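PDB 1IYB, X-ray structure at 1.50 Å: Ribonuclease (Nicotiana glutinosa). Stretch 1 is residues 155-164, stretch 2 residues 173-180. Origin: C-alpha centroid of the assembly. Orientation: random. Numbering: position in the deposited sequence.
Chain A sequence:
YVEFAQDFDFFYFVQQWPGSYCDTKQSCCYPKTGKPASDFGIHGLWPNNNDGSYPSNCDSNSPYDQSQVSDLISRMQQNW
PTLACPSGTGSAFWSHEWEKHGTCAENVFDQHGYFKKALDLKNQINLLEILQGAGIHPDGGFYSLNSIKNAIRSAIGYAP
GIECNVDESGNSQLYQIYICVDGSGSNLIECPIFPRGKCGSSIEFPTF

Stretch 1 (155-164) AIGYAPGIEC
Stretch 2, residues 173-180: QLYQIYIC

The apolar centre of the contact lies on the sheet face that carries I162 and I177. I162 (chi1 m, chi2 m) sets CD1 3.8 Å from I177 CG1 (I177 m, t) and CG2 3.4 Å from L174 CD1; L174 (t, p) starts away from stretch 1, but its end returns. Toward the helix end, P160 CB lies 4.1 Å from I177 CG2 and 3.5 Å from CD1 of I179 (m, m), which also meets I156 CD1 (p, t) at 3.7 Å. I162, L174, I177, P160 and I179 are buried, their hydrocarbon side chains packing on one another; the stretches bury 604 Å² between them. The chain leaves the helix at G157, whose phi/psi of 89/6 suits glycine, and enters strand 161-164.

This strand runs antiparallel to 173-180, at 137°, pairing G161 with Y178, I162 with I177 and E163 with Q176 (CA-CA 4.7, 4.8 and 5.0 Å). G161 N to Y178 O and Y178 N to G161 O are both 2.8 Å; E163 N to Q176 O is 2.9 Å. An ideal CB on G161 would come 3.4 Å from Y178 CB, a tight approach the bare backbone avoids. A bulge follows, where Y175 (phi/psi -110/-58) breaks the extended course: E163 O accepts both Q176 N and Y175 N at 3.0 Å, and C164 pairs with L174.

On the opposite face, the extended E163 (t, t, chi3 -24°) forms the polar edge. Its OE1 accepts OH of Y178 (m, chi2 54°) at 2.6 Å and NE2 of Q176 (m, t, chi3 94°) at 2.9 Å, while OE2 lies 3.7 Å from CD2 of Y175 (t, chi2 42°), at the ring edge.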

# COMPACT_ATOMS: atom_id res chain seq x y z
N ALA A 155 -20.53 26.32 -0.82
CA ALA A 155 -21.50 25.62 0.01
C ALA A 155 -21.00 25.19 1.39
O ALA A 155 -21.65 25.47 2.40
CB ALA A 155 -22.04 24.40 -0.74
N ILE A 156 -19.86 24.51 1.44
CA ILE A 156 -19.34 24.03 2.71
C ILE A 156 -18.25 24.91 3.33
O ILE A 156 -17.90 24.73 4.50
CB ILE A 156 -18.80 22.59 2.59
CG1 ILE A 156 -17.53 22.56 1.75
CG2 ILE A 156 -19.87 21.71 1.95
CD1 ILE A 156 -16.89 21.19 1.66
N GLY A 157 -17.72 25.85 2.55
CA GLY A 157 -16.70 26.74 3.08
C GLY A 157 -15.26 26.28 2.97
O GLY A 157 -14.36 26.95 3.50
N TYR A 158 -15.03 25.16 2.30
CA TYR A 158 -13.69 24.61 2.13
C TYR A 158 -13.50 24.13 0.69
O TYR A 158 -14.45 23.70 0.04
CB TYR A 158 -13.46 23.44 3.10
CG TYR A 158 -13.54 23.85 4.55
CD1 TYR A 158 -14.77 24.00 5.18
CD2 TYR A 158 -12.38 24.14 5.27
CE1 TYR A 158 -14.85 24.44 6.51
CE2 TYR A 158 -12.45 24.58 6.59
CZ TYR A 158 -13.69 24.73 7.20
OH TYR A 158 -13.75 25.19 8.49
N ALA A 159 -12.26 24.21 0.20
CA ALA A 159 -11.94 23.80 -1.16
C ALA A 159 -11.77 22.28 -1.25
O ALA A 159 -10.98 21.69 -0.51
CB ALA A 159 -10.65 24.48 -1.61
N PRO A 160 -12.52 21.63 -2.15
CA PRO A 160 -12.42 20.18 -2.29
C PRO A 160 -11.34 19.73 -3.27
O PRO A 160 -10.81 20.52 -4.06
CB PRO A 160 -13.80 19.81 -2.81
CG PRO A 160 -14.07 20.93 -3.76
CD PRO A 160 -13.64 22.16 -2.95
N GLY A 161 -11.01 18.45 -3.19
CA GLY A 161 -10.06 17.85 -4.10
C GLY A 161 -10.91 17.07 -5.08
O GLY A 161 -11.85 16.38 -4.67
N ILE A 162 -10.62 17.17 -6.37
CA ILE A 162 -11.40 16.47 -7.39
C ILE A 162 -10.55 15.44 -8.14
O ILE A 162 -9.48 15.77 -8.65
CB ILE A 162 -11.98 17.47 -8.42
CG1 ILE A 162 -12.72 18.60 -7.70
CG2 ILE A 162 -12.91 16.73 -9.37
CD1 ILE A 162 -13.91 18.14 -6.86
N GLU A 163 -11.03 14.20 -8.20
CA GLU A 163 -10.33 13.13 -8.89
C GLU A 163 -11.17 12.67 -10.07
O GLU A 163 -12.38 12.51 -9.95
CB GLU A 163 -10.08 11.94 -7.96
CG GLU A 163 -9.22 10.85 -8.58
CD GLU A 163 -9.27 9.55 -7.81
OE1 GLU A 163 -9.58 9.57 -6.60
OE2 GLU A 163 -8.99 8.49 -8.42
N CYS A 164 -10.51 12.43 -11.20
CA CYS A 164 -11.19 11.98 -12.41
C CYS A 164 -10.65 10.64 -12.88
O CYS A 164 -9.53 10.26 -12.55
CB CYS A 164 -11.00 13.00 -13.54
SG CYS A 164 -11.79 14.60 -13.22
N GLN A 173 -13.91 12.18 -16.66
CA GLN A 173 -15.13 12.39 -15.91
C GLN A 173 -14.94 12.55 -14.41
O GLN A 173 -13.97 12.05 -13.83
CB GLN A 173 -16.08 11.22 -16.17
CG GLN A 173 -15.46 9.88 -15.81
CD GLN A 173 -16.35 8.69 -16.13
OE1 GLN A 173 -16.05 7.56 -15.75
NE2 GLN A 173 -17.44 8.94 -16.85
N LEU A 174 -15.89 13.25 -13.79
CA LEU A 174 -15.88 13.48 -12.34
C LEU A 174 -16.06 12.12 -11.66
O LEU A 174 -17.11 11.50 -11.79
CB LEU A 174 -17.03 14.40 -11.96
CG LEU A 174 -17.23 14.73 -10.47
CD1 LEU A 174 -15.99 15.40 -9.93
CD2 LEU A 174 -18.45 15.62 -10.30
N TYR A 175 -15.04 11.68 -10.93
CA TYR A 175 -15.08 10.38 -10.28
C TYR A 175 -15.19 10.43 -8.75
O TYR A 175 -16.14 9.88 -8.18
CB TYR A 175 -13.86 9.58 -10.73
CG TYR A 175 -13.66 8.24 -10.07
CD1 TYR A 175 -14.74 7.39 -9.85
CD2 TYR A 175 -12.39 7.81 -9.69
CE1 TYR A 175 -14.55 6.13 -9.27
CE2 TYR A 175 -12.19 6.57 -9.12
CZ TYR A 175 -13.28 5.74 -8.90
OH TYR A 175 -13.08 4.50 -8.33
N GLN A 176 -14.24 11.07 -8.08
CA GLN A 176 -14.30 11.15 -6.62
C GLN A 176 -14.05 12.57 -6.13
O GLN A 176 -13.37 13.36 -6.79
CB GLN A 176 -13.29 10.20 -5.97
CG GLN A 176 -13.40 8.76 -6.44
CD GLN A 176 -12.72 7.79 -5.51
OE1 GLN A 176 -13.35 7.22 -4.62
NE2 GLN A 176 -11.42 7.59 -5.69
N ILE A 177 -14.60 12.89 -4.97
CA ILE A 177 -14.44 14.20 -4.37
C ILE A 177 -13.91 14.04 -2.95
O ILE A 177 -14.46 13.27 -2.16
CB ILE A 177 -15.78 14.97 -4.37
CG1 ILE A 177 -16.17 15.27 -5.82
CG2 ILE A 177 -15.66 16.27 -3.56
CD1 ILE A 177 -17.46 16.05 -5.98
N TYR A 178 -12.83 14.75 -2.66
CA TYR A 178 -12.15 14.71 -1.36
C TYR A 178 -12.39 15.97 -0.53
O TYR A 178 -12.25 17.09 -1.03
CB TYR A 178 -10.63 14.57 -1.58
CG TYR A 178 -10.15 13.30 -2.25
CD1 TYR A 178 -10.66 12.90 -3.49
CD2 TYR A 178 -9.14 12.54 -1.68
CE1 TYR A 178 -10.16 11.76 -4.14
CE2 TYR A 178 -8.63 11.41 -2.31
CZ TYR A 178 -9.14 11.02 -3.54
OH TYR A 178 -8.63 9.91 -4.17
N ILE A 179 -12.72 15.78 0.74
CA ILE A 179 -12.94 16.88 1.68
C ILE A 179 -12.06 16.57 2.88
O ILE A 179 -12.06 15.44 3.36
CB ILE A 179 -14.41 16.96 2.13
CG1 ILE A 179 -15.32 17.16 0.92
CG2 ILE A 179 -14.58 18.09 3.14
CD1 ILE A 179 -15.03 18.41 0.14
N CYS A 180 -11.30 17.55 3.38
CA CYS A 180 -10.43 17.28 4.51
C CYS A 180 -11.02 17.53 5.90
O CYS A 180 -11.79 18.47 6.11
CB CYS A 180 -9.10 18.05 4.33
SG CYS A 180 -8.14 17.31 2.97